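Local coordinates for protein importin subunit beta-1 (PDB 5OWU) that carries proteins into the nucleus as the importin beta subunit, joining importin alpha, which recognises the classical nuclear localization signal of the cargo, at residues A[423-428]-A[467-472]; A[457-462]-A[474-479]; A[461-466]-A[504-509]; A[372-377]-A[390-395]. All coordinates share one frame; numbering follows the deposited sequence. Where two conformers were deposited one is given.

Contact 1. Residues A[423-428]-A[467-472]; sequences QSLQVK and PKVATN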
loop_
_atom_site.group_PDB
_atom_site.type_symbol
_atom_site.label_atom_id
_atom_site.label_comp_id
_atom_site.label_asym_id
_atom_site.label_seq_id
_atom_site.Cartn_x
_atom_site.Cartn_y
_atom_site.Cartn_z
ATOM N N GLN A 423 16.424 31.781 12.116
ATOM C CA GLN A 423 16.332 32.565 10.888
ATOM C C GLN A 423 16.185 31.697 9.645
ATOM O O GLN A 423 15.819 32.213 8.583
ATOM C CB GLN A 423 17.565 33.456 10.745
ATOM C CG GLN A 423 18.890 32.697 10.687
ATOM C CD GLN A 423 20.088 33.589 10.971
ATOM O OE1 GLN A 423 20.137 34.281 11.990
ATOM N NE2 GLN A 423 21.058 33.579 10.066
ATOM N N SER A 424 16.469 30.401 9.742
ATOM C CA SER A 424 16.378 29.500 8.600
ATOM C C SER A 424 14.983 28.893 8.533
ATOM O O SER A 424 14.529 28.263 9.494
ATOM C CB SER A 424 17.425 28.395 8.706
ATOM O OG SER A 424 17.240 27.433 7.681
ATOM N N LEU A 425 14.307 29.075 7.394
ATOM C CA LEU A 425 12.997 28.459 7.202
ATOM C C LEU A 425 13.072 26.940 7.327
ATOM O O LEU A 425 12.202 26.312 7.945
ATOM C CB LEU A 425 12.434 28.839 5.835
ATOM C CG LEU A 425 11.121 28.155 5.462
ATOM C CD1 LEU A 425 10.050 28.451 6.496
ATOM C CD2 LEU A 425 10.672 28.611 4.086
ATOM N N GLN A 426 14.095 26.330 6.723
ATOM C CA GLN A 426 14.246 24.881 6.807
ATOM C C GLN A 426 14.418 24.433 8.253
ATOM O O GLN A 426 13.853 23.414 8.674
ATOM C CB GLN A 426 15.437 24.429 5.965
ATOM C CG GLN A 426 15.316 24.737 4.478
ATOM C CD GLN A 426 15.961 26.061 4.100
ATOM O OE1 GLN A 426 15.701 27.094 4.719
ATOM N NE2 GLN A 426 16.819 26.033 3.082
ATOM N N VAL A 427 15.194 25.184 9.035
ATOM C CA VAL A 427 15.402 24.807 10.428
ATOM C C VAL A 427 14.086 24.832 11.186
ATOM O O VAL A 427 13.791 23.924 11.966
ATOM C CB VAL A 427 16.444 25.726 11.089
ATOM C CG1 VAL A 427 16.495 25.488 12.598
ATOM C CG2 VAL A 427 17.808 25.492 10.472
ATOM N N LYS A 428 13.284 25.880 10.990
ATOM C CA LYS A 428 12.018 25.968 11.711
ATOM C C LYS A 428 11.057 24.874 11.269
ATOM O O LYS A 428 10.312 24.321 12.087
ATOM C CB LYS A 428 11.385 27.339 11.498
ATOM C CG LYS A 428 12.111 28.473 12.192
ATOM C CD LYS A 428 11.323 29.773 12.097
ATOM C CE LYS A 428 11.286 30.312 10.692
ATOM N NZ LYS A 428 10.592 31.620 10.663
ATOM N N PRO A 467 3.938 29.022 5.647
ATOM C CA PRO A 467 3.046 27.850 5.595
ATOM C C PRO A 467 3.741 26.515 5.823
ATOM O O PRO A 467 3.117 25.601 6.378
ATOM C CB PRO A 467 2.434 27.936 4.188
ATOM C CG PRO A 467 3.271 28.933 3.441
ATOM C CD PRO A 467 3.785 29.880 4.455
ATOM N N LYS A 468 5.005 26.366 5.416
ATOM C CA LYS A 468 5.720 25.112 5.656
ATOM C C LYS A 468 5.852 24.820 7.145
ATOM O O LYS A 468 5.707 23.668 7.575
ATOM C CB LYS A 468 7.100 25.158 5.007
ATOM C CG LYS A 468 7.053 25.074 3.513
ATOM C CD LYS A 468 8.439 25.037 2.914
ATOM C CE LYS A 468 8.545 23.916 1.897
ATOM N NZ LYS A 468 9.635 24.154 0.925
ATOM N N VAL A 469 6.140 25.850 7.944
ATOM C CA VAL A 469 6.171 25.699 9.398
ATOM C C VAL A 469 4.769 25.415 9.934
ATOM O O VAL A 469 4.567 24.500 10.742
ATOM C CB VAL A 469 6.781 26.959 10.044
ATOM C CG1 VAL A 469 6.849 26.828 11.570
ATOM C CG2 VAL A 469 8.174 27.234 9.473
ATOM N N ALA A 470 3.779 26.187 9.476
ATOM C CA ALA A 470 2.414 26.051 9.983
ATOM C C ALA A 470 1.867 24.639 9.772
ATOM O O ALA A 470 1.161 24.102 10.634
ATOM C CB ALA A 470 1.503 27.081 9.303
ATOM N N THR A 471 2.174 24.026 8.631
ATOM C CA THR A 471 1.690 22.671 8.365
ATOM C C THR A 471 2.228 21.691 9.398
ATOM O O THR A 471 1.483 20.880 9.977
ATOM C CB THR A 471 2.100 22.262 6.948
ATOM O OG1 THR A 471 1.402 23.090 6.008
ATOM C CG2 THR A 471 1.786 20.801 6.660
ATOM N N ASN A 472 3.530 21.770 9.665
ATOM C CA ASN A 472 4.115 20.882 10.657
ATOM C C ASN A 472 3.592 21.186 12.053
ATOM O O ASN A 472 3.469 20.271 12.876
ATOM C CB ASN A 472 5.639 20.968 10.577
ATOM C CG ASN A 472 6.185 20.191 9.395
ATOM O OD1 ASN A 472 5.458 19.412 8.771
ATOM N ND2 ASN A 472 7.459 20.387 9.083
#
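Between HEAT repeats 10 and 11 of the solenoid, the first turns of helices 425-442 and 467-484 meet through Leu425, Lys428 and Val469. The backbones come closest at Lys428 and Val469, whose CA atoms are 6.3 Å apart. A single methyl carries the contact: Val469 CG2, the branch anti to its own carbonyl carbon, lies 3.7 Å from Leu425 CD1 and 3.8 Å from Lys428 CB. It therefore sits between residues three apart on one helix, touching the foot of the lysine and the end of the leucine. Leu425 reaches it because its CG stands anti to the backbone N (chi1 175°), which carries CD1 over toward the other helix. Its second methyl, CD2, passes Lys468 CD more loosely at 4.4 Å.

Both lysines pack here with their carbons. Lys428 NZ reaches on to a salt bridge with Asp465, just ahead of helix 467-484, whereas Lys468 NZ goes to Asp343 in another salt bridge. Ser424, just before the helix, caps it through a weak bond in which Val427 N donates to OG at 3.3 Å.

Since the direct contact has no hydrogen bond between the segments, its orientation is probably set largely by the fit of the aliphatic groups; polar links between the helices lie beside it, namely the Lys428-Asp465 salt bridge and the bond from Asn472 ND2 to Glu429 O.

Contact 2. Residues A[457-462]-A[474-479]; sequences QACLIG and SWTIIN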
loop_
_atom_site.group_PDB
_atom_site.type_symbol
_atom_site.label_atom_id
_atom_site.label_comp_id
_atom_site.label_asym_id
_atom_site.label_seq_id
_atom_site.Cartn_x
_atom_site.Cartn_y
_atom_site.Cartn_z
ATOM N N GLN A 457 2.910 27.330 22.912
ATOM C CA GLN A 457 3.188 28.664 22.391
ATOM C C GLN A 457 4.008 28.595 21.108
ATOM O O GLN A 457 3.749 29.343 20.158
ATOM C CB GLN A 457 3.906 29.506 23.452
ATOM C CG GLN A 457 3.608 30.994 23.359
ATOM C CD GLN A 457 2.116 31.298 23.426
ATOM O OE1 GLN A 457 1.401 30.792 24.299
ATOM N NE2 GLN A 457 1.635 32.109 22.489
ATOM N N ALA A 458 4.993 27.696 21.050
ATOM C CA ALA A 458 5.773 27.551 19.823
ATOM C C ALA A 458 4.888 27.106 18.668
ATOM O O ALA A 458 5.064 27.554 17.529
ATOM C CB ALA A 458 6.915 26.557 20.024
ATOM N N CYS A 459 3.933 26.214 18.939
ATOM C CA CYS A 459 3.019 25.794 17.884
ATOM C C CYS A 459 2.142 26.953 17.426
ATOM O O CYS A 459 1.870 27.097 16.226
ATOM C CB CYS A 459 2.148 24.632 18.362
ATOM S SG CYS A 459 3.036 23.065 18.561
ATOM N N LEU A 460 1.683 27.783 18.370
ATOM C CA LEU A 460 0.803 28.898 18.032
ATOM C C LEU A 460 1.533 29.950 17.211
ATOM O O LEU A 460 0.971 30.494 16.254
ATOM C CB LEU A 460 0.236 29.526 19.305
ATOM C CG LEU A 460 -0.744 28.680 20.115
ATOM C CD1 LEU A 460 -1.158 29.436 21.357
ATOM C CD2 LEU A 460 -1.970 28.303 19.282
ATOM N N ILE A 461 2.772 30.273 17.584
ATOM C CA ILE A 461 3.575 31.162 16.751
ATOM C C ILE A 461 3.809 30.534 15.381
ATOM O O ILE A 461 3.743 31.214 14.350
ATOM C CB ILE A 461 4.909 31.497 17.451
ATOM C CG1 ILE A 461 4.669 32.227 18.779
ATOM C CG2 ILE A 461 5.813 32.321 16.537
ATOM C CD1 ILE A 461 3.818 33.478 18.679
ATOM N N GLY A 462 4.093 29.230 15.348
ATOM C CA GLY A 462 4.417 28.588 14.085
ATOM C C GLY A 462 3.249 28.528 13.121
ATOM O O GLY A 462 3.445 28.564 11.903
ATOM N N SER A 474 0.465 22.124 12.708
ATOM C CA SER A 474 -0.834 21.460 12.788
ATOM C C SER A 474 -0.667 19.966 13.052
ATOM O O SER A 474 -1.374 19.389 13.891
ATOM C CB SER A 474 -1.641 21.696 11.504
ATOM O OG SER A 474 -2.246 22.981 11.523
ATOM N N TRP A 475 0.248 19.315 12.320
ATOM C CA TRP A 475 0.540 17.896 12.554
ATOM C C TRP A 475 0.974 17.661 13.995
ATOM O O TRP A 475 0.568 16.682 14.643
ATOM C CB TRP A 475 1.635 17.436 11.578
ATOM C CG TRP A 475 2.147 16.015 11.752
ATOM C CD1 TRP A 475 1.525 14.865 11.355
ATOM C CD2 TRP A 475 3.404 15.609 12.328
ATOM N NE1 TRP A 475 2.302 13.771 11.663
ATOM C CE2 TRP A 475 3.461 14.199 12.256
ATOM C CE3 TRP A 475 4.481 16.300 12.896
ATOM C CZ2 TRP A 475 4.552 13.465 12.735
ATOM C CZ3 TRP A 475 5.571 15.565 13.380
ATOM C CH2 TRP A 475 5.591 14.164 13.293
ATOM N N THR A 476 1.815 18.560 14.512
ATOM C CA THR A 476 2.308 18.447 15.878
ATOM C C THR A 476 1.180 18.598 16.885
ATOM O O THR A 476 1.136 17.882 17.891
ATOM C CB THR A 476 3.396 19.498 16.106
ATOM O OG1 THR A 476 4.558 19.129 15.352
ATOM C CG2 THR A 476 3.762 19.644 17.589
ATOM N N ILE A 477 0.253 19.523 16.630
ATOM C CA ILE A 477 -0.888 19.690 17.526
ATOM C C ILE A 477 -1.739 18.428 17.534
ATOM O O ILE A 477 -2.167 17.953 18.596
ATOM C CB ILE A 477 -1.702 20.934 17.126
ATOM C CG1 ILE A 477 -0.909 22.201 17.467
ATOM C CG2 ILE A 477 -3.052 20.950 17.823
ATOM C CD1 ILE A 477 -1.459 23.463 16.847
ATOM N N ILE A 478 -1.980 17.852 16.356
ATOM C CA ILE A 478 -2.694 16.579 16.302
ATOM C C ILE A 478 -2.010 15.559 17.209
ATOM O O ILE A 478 -2.654 14.923 18.052
ATOM C CB ILE A 478 -2.796 16.084 14.848
ATOM C CG1 ILE A 478 -3.789 16.959 14.080
ATOM C CG2 ILE A 478 -3.240 14.615 14.793
ATOM C CD1 ILE A 478 -3.752 16.755 12.568
ATOM N N ASN A 479 -0.687 15.412 17.075
ATOM C CA ASN A 479 0.033 14.445 17.911
ATOM C C ASN A 479 -0.142 14.742 19.396
ATOM O O ASN A 479 -0.373 13.831 20.203
ATOM C CB ASN A 479 1.514 14.442 17.555
ATOM C CG ASN A 479 1.775 13.885 16.186
ATOM O OD1 ASN A 479 0.876 13.344 15.554
ATOM N ND2 ASN A 479 3.016 13.998 15.721
#
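Cys459 of helix 452-463 points at Thr476 and Ile477 of helix 467-484, and this one residue accounts for every close approach within the pair. Its sulfur, SG, lies 3.6 Å from Thr476 CG2. Its CB is 4.0 Å from Ile477 CG1 and 4.1 Å from Ile477 CD1, so the isoleucine runs alongside the cysteine while the threonine meets its tip. SG stands beside the backbone N of Cys459 (chi1 -71°), a setting that directs it at the threonine methyl. The CA atoms of Cys459 and Ile477 are 7.3 Å apart, and all three residues are buried.

The threonine is used on two sides. Its methyl faces the sulfur, whereas OG1 has two carbonyls in reach, Ala432 O of the preceding repeat and Asn472 O one turn earlier in its own helix, which must share or alternate for its one proton. Ile477 likewise extends beyond the cysteine to Leu463 and to Leu499 and Leu503 of helix 496-507.

Away from this core the packing thins out quickly. Leu460, next to Cys459 and partly exposed, comes no nearer than 5.4 Å to segment 474-479, and its side chain rests on Ala498 instead. Gln457 and Ile461, on the same helix, are exposed and do not touch segment 474-479.

The direct contact thus consists of a thiol and alkyl groups joined without polar bonds, and the one hydroxyl at its border has backbone carbonyls to accept its proton, so a polar side chain can be buried here.

Contact 3. Residues A[461-466]-A[504-509]; sequences IGLQDH and IGAANR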
loop_
_atom_site.group_PDB
_atom_site.type_symbol
_atom_site.label_atom_id
_atom_site.label_comp_id
_atom_site.label_asym_id
_atom_site.label_seq_id
_atom_site.Cartn_x
_atom_site.Cartn_y
_atom_site.Cartn_z
ATOM N N ILE A 461 2.772 30.273 17.584
ATOM C CA ILE A 461 3.575 31.162 16.751
ATOM C C ILE A 461 3.809 30.534 15.381
ATOM O O ILE A 461 3.743 31.214 14.350
ATOM C CB ILE A 461 4.909 31.497 17.451
ATOM C CG1 ILE A 461 4.669 32.227 18.779
ATOM C CG2 ILE A 461 5.813 32.321 16.537
ATOM C CD1 ILE A 461 3.818 33.478 18.679
ATOM N N GLY A 462 4.093 29.230 15.348
ATOM C CA GLY A 462 4.417 28.588 14.085
ATOM C C GLY A 462 3.249 28.528 13.121
ATOM O O GLY A 462 3.445 28.564 11.903
ATOM N N LEU A 463 2.027 28.414 13.640
ATOM C CA LEU A 463 0.850 28.452 12.777
ATOM C C LEU A 463 0.720 29.781 12.043
ATOM O O LEU A 463 0.065 29.835 10.997
ATOM C CB LEU A 463 -0.410 28.193 13.600
ATOM C CG LEU A 463 -0.630 26.744 14.059
ATOM C CD1 LEU A 463 -1.771 26.701 15.042
ATOM C CD2 LEU A 463 -0.918 25.837 12.888
ATOM N N GLN A 464 1.309 30.849 12.577
ATOM C CA GLN A 464 1.295 32.160 11.945
ATOM C C GLN A 464 2.537 32.418 11.114
ATOM O O GLN A 464 2.687 33.522 10.584
ATOM C CB GLN A 464 1.164 33.255 13.005
ATOM C CG GLN A 464 -0.145 33.220 13.772
ATOM C CD GLN A 464 -0.164 34.220 14.911
ATOM O OE1 GLN A 464 0.875 34.540 15.485
ATOM N NE2 GLN A 464 -1.345 34.723 15.239
ATOM N N ASP A 465 3.424 31.434 11.003
ATOM C CA ASP A 465 4.689 31.574 10.306
ATOM C C ASP A 465 4.504 31.178 8.843
ATOM O O ASP A 465 3.382 31.068 8.339
ATOM C CB ASP A 465 5.751 30.719 11.011
ATOM C CG ASP A 465 7.163 31.243 10.820
ATOM O OD1 ASP A 465 7.456 31.868 9.782
ATOM O OD2 ASP A 465 7.990 31.009 11.721
ATOM N N HIS A 466 5.613 30.961 8.150
ATOM C CA HIS A 466 5.580 30.469 6.783
ATOM C C HIS A 466 4.721 29.207 6.709
ATOM O O HIS A 466 4.766 28.375 7.628
ATOM C CB HIS A 466 7.005 30.170 6.315
ATOM C CG HIS A 466 7.116 29.832 4.862
ATOM N ND1 HIS A 466 6.777 28.598 4.352
ATOM C CD2 HIS A 466 7.547 30.568 3.811
ATOM C CE1 HIS A 466 6.989 28.589 3.048
ATOM N NE2 HIS A 466 7.458 29.774 2.695
ATOM N N ILE A 504 -8.040 27.945 14.034
ATOM C CA ILE A 504 -9.013 28.655 13.213
ATOM C C ILE A 504 -8.288 29.690 12.373
ATOM O O ILE A 504 -8.524 29.810 11.163
ATOM C CB ILE A 504 -10.121 29.277 14.086
ATOM C CG1 ILE A 504 -11.071 28.184 14.586
ATOM C CG2 ILE A 504 -10.920 30.320 13.291
ATOM C CD1 ILE A 504 -12.108 28.677 15.586
ATOM N N GLY A 505 -7.318 30.375 12.979
ATOM C CA GLY A 505 -6.565 31.371 12.242
ATOM C C GLY A 505 -5.879 30.780 11.028
ATOM O O GLY A 505 -5.884 31.380 9.950
ATOM N N ALA A 506 -5.295 29.587 11.180
ATOM C CA ALA A 506 -4.612 28.974 10.047
ATOM C C ALA A 506 -5.616 28.460 9.033
ATOM O O ALA A 506 -5.347 28.480 7.824
ATOM C CB ALA A 506 -3.700 27.837 10.520
ATOM N N ALA A 507 -6.786 28.029 9.500
ATOM C CA ALA A 507 -7.819 27.600 8.573
ATOM C C ALA A 507 -8.380 28.777 7.794
ATOM O O ALA A 507 -8.884 28.586 6.684
ATOM C CB ALA A 507 -8.929 26.874 9.327
ATOM N N ASN A 508 -8.269 29.986 8.340
ATOM C CA ASN A 508 -8.720 31.199 7.676
ATOM C C ASN A 508 -7.674 31.780 6.733
ATOM O O ASN A 508 -7.842 32.911 6.268
ATOM C CB ASN A 508 -9.113 32.253 8.713
ATOM C CG ASN A 508 -10.566 32.189 9.086
ATOM O OD1 ASN A 508 -11.425 31.913 8.248
ATOM N ND2 ASN A 508 -10.858 32.444 10.357
ATOM N N ARG A 509 -6.601 31.049 6.448
ATOM C CA ARG A 509 -5.643 31.522 5.463
ATOM C C ARG A 509 -6.334 31.744 4.119
ATOM O O ARG A 509 -7.322 31.084 3.784
ATOM C CB ARG A 509 -4.491 30.526 5.303
ATOM C CG ARG A 509 -3.441 30.598 6.418
ATOM C CD ARG A 509 -2.316 29.590 6.187
ATOM N NE ARG A 509 -1.689 29.789 4.882
ATOM C CZ ARG A 509 -0.601 30.524 4.660
ATOM N NH1 ARG A 509 0.024 31.132 5.664
ATOM N NH2 ARG A 509 -0.134 30.643 3.422
HETATM O O HOH W 1 0.419 30.580 8.345
HETATM O O HOH W 2 2.281 32.817 6.423
#
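Arg509 reaches the carbonyl of Asp465 through water, its guanidinium NH1 standing 4.3 Å from Asp465 O. The bond from CA to CB is directed toward segment 461-466, and the chain first passes the last turn of the helix just before it, where CG lies 3.2 Å from Ala506 O. CD comes next, 3.6 Å from the O of the first of two waters. A bend at the third torsion (chi3 56°) follows, and the guanidinium is then carried across to the opposite segment. At the tip, NH1 donates to both waters. The first, at 2.8 Å from NH1, donates in turn to Leu463 O and Asp465 O; the second lies in the guanidinium plane, at its edge, 2.9 Å from NH1, and donates to Asp465 O. The other terminal nitrogen, NH2, forms a salt bridge with Asp511. The positive charge is linked through water to carbonyls of Leu463 and Asp465, which probably helps to hold it there.

Direct packing is limited to Leu463 CD2 and Ala506 CB, 4.2 Å apart. Together these features join the ends of helices 452-463 and 496-507, in HEAT repeats 11 and 12, with Pro467 of helix 467-484 and Ala516 of helix 516-530 touching the arginine chain.

Contact 4. Residues A[372-377]-A[390-395]; sequences EFVEQN and VMAFGS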
loop_
_atom_site.group_PDB
_atom_site.type_symbol
_atom_site.label_atom_id
_atom_site.label_comp_id
_atom_site.label_asym_id
_atom_site.label_seq_id
_atom_site.Cartn_x
_atom_site.Cartn_y
_atom_site.Cartn_z
ATOM N N GLU A 372 25.557 12.752 20.268
ATOM C CA GLU A 372 26.806 13.467 20.029
ATOM C C GLU A 372 26.668 14.418 18.843
ATOM O O GLU A 372 27.037 15.599 18.928
ATOM C CB GLU A 372 27.947 12.472 19.798
ATOM C CG GLU A 372 29.331 13.105 19.889
ATOM C CD GLU A 372 30.447 12.165 19.471
ATOM O OE1 GLU A 372 30.253 10.930 19.542
ATOM O OE2 GLU A 372 31.516 12.670 19.063
ATOM N N PHE A 373 26.126 13.921 17.726
ATOM C CA PHE A 373 25.906 14.773 16.555
ATOM C C PHE A 373 25.004 15.968 16.887
ATOM O O PHE A 373 25.299 17.116 16.517
ATOM C CB PHE A 373 25.307 13.924 15.436
ATOM C CG PHE A 373 25.070 14.668 14.166
ATOM C CD1 PHE A 373 26.084 14.804 13.233
ATOM C CD2 PHE A 373 23.828 15.222 13.893
ATOM C CE1 PHE A 373 25.868 15.482 12.054
ATOM C CE2 PHE A 373 23.608 15.906 12.713
ATOM C CZ PHE A 373 24.634 16.038 11.794
ATOM N N VAL A 374 23.896 15.714 17.585
ATOM C CA VAL A 374 22.970 16.784 17.947
ATOM C C VAL A 374 23.696 17.852 18.754
ATOM O O VAL A 374 23.635 19.046 18.433
ATOM C CB VAL A 374 21.767 16.214 18.723
ATOM C CG1 VAL A 374 20.852 17.332 19.223
ATOM C CG2 VAL A 374 20.985 15.262 17.857
ATOM N N GLU A 375 24.398 17.430 19.812
ATOM C CA GLU A 375 25.139 18.368 20.654
ATOM C C GLU A 375 26.129 19.177 19.832
ATOM O O GLU A 375 26.277 20.386 20.036
ATOM C CB GLU A 375 25.864 17.607 21.770
ATOM C CG GLU A 375 26.776 18.471 22.648
ATOM C CD GLU A 375 27.490 17.673 23.731
ATOM O OE1 GLU A 375 28.229 16.719 23.394
ATOM O OE2 GLU A 375 27.308 17.999 24.922
ATOM N N GLN A 376 26.800 18.532 18.880
ATOM C CA GLN A 376 27.804 19.239 18.096
ATOM C C GLN A 376 27.179 20.258 17.150
ATOM O O GLN A 376 27.824 21.257 16.815
ATOM C CB GLN A 376 28.652 18.243 17.299
ATOM C CG GLN A 376 30.127 18.595 17.244
ATOM C CD GLN A 376 30.806 18.449 18.594
ATOM O OE1 GLN A 376 30.905 17.345 19.139
ATOM N NE2 GLN A 376 31.264 19.566 19.151
ATOM N N ASN A 377 25.933 20.043 16.710
ATOM C CA ASN A 377 25.409 20.810 15.586
ATOM C C ASN A 377 24.190 21.676 15.880
ATOM O O ASN A 377 23.867 22.542 15.061
ATOM C CB ASN A 377 25.085 19.862 14.422
ATOM C CG ASN A 377 26.335 19.293 13.791
ATOM O OD1 ASN A 377 27.016 19.972 13.026
ATOM N ND2 ASN A 377 26.662 18.051 14.129
ATOM N N VAL A 390 18.215 18.851 14.452
ATOM C CA VAL A 390 16.839 18.548 14.864
ATOM C C VAL A 390 16.280 17.367 14.073
ATOM O O VAL A 390 15.459 16.598 14.591
ATOM C CB VAL A 390 15.901 19.774 14.758
ATOM C CG1 VAL A 390 16.158 20.747 15.877
ATOM C CG2 VAL A 390 16.023 20.469 13.399
ATOM N N MET A 391 16.685 17.205 12.814
ATOM C CA MET A 391 16.268 16.030 12.055
ATOM C C MET A 391 16.709 14.747 12.752
ATOM O O MET A 391 15.930 13.793 12.881
ATOM C CB MET A 391 16.834 16.089 10.632
ATOM C CG MET A 391 16.435 14.897 9.754
ATOM S SD MET A 391 14.641 14.762 9.513
ATOM C CE MET A 391 14.548 13.088 8.896
ATOM N N ALA A 392 17.965 14.705 13.207
ATOM C CA ALA A 392 18.476 13.515 13.878
ATOM C C ALA A 392 17.751 13.279 15.201
ATOM O O ALA A 392 17.318 12.150 15.507
ATOM C CB ALA A 392 19.988 13.656 14.093
ATOM N N PHE A 393 17.576 14.346 15.989
ATOM C CA PHE A 393 16.915 14.176 17.275
ATOM C C PHE A 393 15.504 13.642 17.086
ATOM O O PHE A 393 15.105 12.667 17.731
ATOM C CB PHE A 393 16.886 15.490 18.050
ATOM C CG PHE A 393 16.493 15.312 19.483
ATOM C CD1 PHE A 393 15.166 15.323 19.851
ATOM C CD2 PHE A 393 17.452 15.105 20.456
ATOM C CE1 PHE A 393 14.799 15.147 21.174
ATOM C CE2 PHE A 393 17.096 14.923 21.770
ATOM C CZ PHE A 393 15.768 14.945 22.132
ATOM N N GLY A 394 14.736 14.261 16.190
ATOM C CA GLY A 394 13.399 13.770 15.924
ATOM C C GLY A 394 13.407 12.350 15.401
ATOM O O GLY A 394 12.504 11.565 15.704
ATOM N N SER A 395 14.438 11.992 14.634
ATOM C CA SER A 395 14.530 10.656 14.057
ATOM C C SER A 395 14.848 9.568 15.076
ATOM O O SER A 395 14.714 8.388 14.730
ATOM C CB SER A 395 15.588 10.624 12.954
ATOM O OG SER A 395 15.145 11.316 11.803
#
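On the helix that brings Ala392 and Phe393 against Val374, Met391 O is held by two donors from one residue. Ser395 N and Ser395 OG reach it from opposite faces of its plane, and the OG bond measures 2.8 Å with the hydroxyl 35° out of that plane. Ser395 OG is also hydrogen-bonded to Gln356 NE2, which ties this helix to helix 347-362.

Across the contact the side chains pack by apolar contact alone. Val374 CG2, set anti to its carbonyl carbon, comes to 4.0 Å from Phe393 N and 4.1 Å from Phe393 CB, and the neighbouring Ala392 CB is 4.2 Å from the same methyl. Ala392 CB also lies 4.2 Å from Phe373 CD2, so the alanine fits between Val374 and the CD2 side of the Phe373 ring, which it meets obliquely. The Phe393 ring itself continues past the pair onto Val409, Ala412 and Ile416 of helix 402-418.

At the end of the first helix Asn377 folds back over Phe373. Its ND2 donates to Phe373 O at 2.9 Å and stands above one face of the phenyl ring, offset toward the rim, while OD1 pairs with Asn385.

The segment axes approach to 9.0 Å at 150° between their directions, nearly antiparallel. Two successive helices folded on each other in this way, with alanine, valine and phenylalanine side chains between them, form the helical hairpin of a HEAT repeat, here repeat 9.

Contact 4 comes first along the chain and closes within HEAT repeat 9 before the others open. Contacts 1, 2 and 3 are gathered round helices 452-463 and 467-484 of repeat 11, their centres only 10 to 12 Å apart. Contact 2 joins these two helices to each other, contact 1 ties the second to repeat 10, and contact 3 ties the first to repeat 12. Contacts 2 and 3 share Ile461 and Gly462, and Leu463 CD1 touches Ile477 CD1 at 3.7 Å. Contact 4 lies about 17, 21 and 27 Å, centre to centre, from contacts 1, 2 and 3. The series samples packing within and between HEAT repeats, which builds the continuous helical solenoid of this import receptor.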